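Local coordinates for acetyltransferase (Elizabethkingia anophelis, PDB 6AO7), which binds acetyl-CoA and, as a GNAT family acetyltransferase, transfers its acetyl group to an acceptor substrate, at the interface of chains A and B. Coordinates in Å, arbitrary orientation; residue numbers count along the deposited sequence, not the author numbering. Chains: chain A/B, Acetyltransferase.

The interface of chains A and B. Residues chain A 120, 123-124; chain B 148, 150.
B:Ile150 turns CG1 beside its own backbone N (chi1 -53°), and a second bend (chi2 -48°) carries CD1 onto the backbone of A:Lys124, while A:Tyr120, with CG roughly opposite its N (chi1 160°), swings its ring out towards the same isoleucine. Both A:Tyr120 and A:Lys124 belong to helix 116-124 of the GNAT fold; B:Ile150 opens the short strand 150-151 of the other subunit. The branches of the isoleucine divide the work. CD1 lies 3.5 Å from A:Lys124 CA and also nears the lysine N and CB, so the methyl meets the last turn of the helix at its backbone and the root of a side chain whose extended remainder leads away. CG1 approaches obliquely from above the CD1-CE1 edge of the tyrosine ring, 4.0 Å from A:Tyr120 CD1. CG2 instead takes the A:Gln123 side, 4.0 Å from its CB and similarly near the amide oxygen OE1; here the two side chains cross at about a right angle. The ring of A:Tyr120 is bounded in two ways: within its own helix A:Lys124 CB sits 4.1 Å above one face, displaced towards the rim, and across the interface the backbone carbonyl O of B:Asn148 approaches in the ring plane, 3.5 Å from CE1. That in-plane approach may give a weak electrostatic contact between the C-H at CE1 and the carbonyl. Water 1 links the same two residues, 3.1 Å from the phenol OH of A:Tyr120 and 3.2 Å from B:Asn148 O, adding a solvent-mediated polar link beside the apolar contact. Two-fold symmetry repeats the patch with the chains exchanged, probably within the dimer interface new to this GNAT enzyme.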
ATOM      1  N   TYR A 120      -5.342  -2.241   2.782  1.00 29.05           N
ATOM      2  CA  TYR A 120      -6.612  -1.649   3.199  1.00 28.98           C
ATOM      3  C   TYR A 120      -7.068  -2.221   4.536  1.00 31.19           C
ATOM      4  O   TYR A 120      -7.359  -1.472   5.477  1.00 29.39           O
ATOM      5  CB  TYR A 120      -7.700  -1.885   2.150  1.00 31.88           C
ATOM      6  CG  TYR A 120      -9.091  -1.731   2.754  1.00 33.10           C
ATOM      7  CD1 TYR A 120      -9.668  -0.475   2.914  1.00 33.98           C
ATOM      8  CD2 TYR A 120      -9.808  -2.842   3.181  1.00 31.19           C
ATOM      9  CE1 TYR A 120     -10.934  -0.337   3.484  1.00 33.40           C
ATOM     10  CE2 TYR A 120     -11.068  -2.716   3.758  1.00 36.58           C
ATOM     11  CZ  TYR A 120     -11.616  -1.463   3.912  1.00 33.55           C
ATOM     12  OH  TYR A 120     -12.868  -1.361   4.478  1.00 40.97           O
ATOM     13  N   GLN A 123      -5.244  -1.228   7.784  1.00 25.73           N
ATOM     14  CA  GLN A 123      -5.465   0.180   8.110  1.00 27.70           C
ATOM     15  C   GLN A 123      -6.879   0.423   8.614  1.00 28.58           C
ATOM     16  O   GLN A 123      -7.085   1.251   9.511  1.00 29.48           O
ATOM     17  CB  GLN A 123      -5.177   1.060   6.897  1.00 31.20           C
ATOM     18  CG  GLN A 123      -3.719   1.040   6.519  1.00 28.18           C
ATOM     19  CD  GLN A 123      -3.455   2.041   5.433  1.00 33.22           C
ATOM     20  OE1 GLN A 123      -3.386   3.235   5.693  1.00 34.73           O
ATOM     21  NE2 GLN A 123      -3.337   1.564   4.200  1.00 32.82           N
ATOM     22  N   LYS A 124      -7.865  -0.272   8.036  1.00 29.31           N
ATOM     23  CA  LYS A 124      -9.237  -0.187   8.533  1.00 30.58           C
ATOM     24  C   LYS A 124      -9.308  -0.475  10.031  1.00 39.06           C
ATOM     25  O   LYS A 124     -10.119   0.122  10.748  1.00 35.12           O
ATOM     26  CB  LYS A 124     -10.135  -1.160   7.761  1.00 35.23           C
ATOM     27  CG  LYS A 124     -11.580  -1.195   8.241  1.00 41.70           C
ATOM     28  CD  LYS A 124     -12.299  -2.462   7.764  1.00 47.86           C
ATOM     29  CE  LYS A 124     -13.697  -2.574   8.367  1.00 59.32           C
ATOM     30  NZ  LYS A 124     -14.427  -3.766   7.836  1.00 65.26           N
TER
ATOM     31  N   ASN B 148     -12.105   5.339   1.073  1.00 51.90           N
ATOM     32  CA  ASN B 148     -12.479   3.972   1.431  1.00 47.85           C
ATOM     33  C   ASN B 148     -12.704   3.831   2.926  1.00 43.25           C
ATOM     34  O   ASN B 148     -12.496   2.756   3.494  1.00 45.64           O
ATOM     35  CB  ASN B 148     -11.409   2.967   0.985  1.00 56.75           C
ATOM     36  CG  ASN B 148     -11.350   2.809  -0.510  1.00 63.37           C
ATOM     37  OD1 ASN B 148     -12.381   2.694  -1.169  1.00 59.37           O
ATOM     38  ND2 ASN B 148     -10.142   2.795  -1.056  1.00 66.69           N
ATOM     39  N   ILE B 150     -10.870   5.129   5.182  1.00 33.95           N
ATOM     40  CA  ILE B 150      -9.562   5.233   5.831  1.00 38.64           C
ATOM     41  C   ILE B 150      -9.143   6.692   5.776  1.00 41.56           C
ATOM     42  O   ILE B 150      -9.252   7.329   4.725  1.00 36.54           O
ATOM     43  CB  ILE B 150      -8.497   4.368   5.127  1.00 37.12           C
ATOM     44  CG1 ILE B 150      -8.971   2.931   4.983  1.00 50.17           C
ATOM     45  CG2 ILE B 150      -7.174   4.424   5.882  1.00 42.21           C
ATOM     46  CD1 ILE B 150      -9.523   2.384   6.236  1.00 53.11           C
TER
HETATM   47  O   HOH W   1     -12.784   1.138   6.267  1.00 51.35           O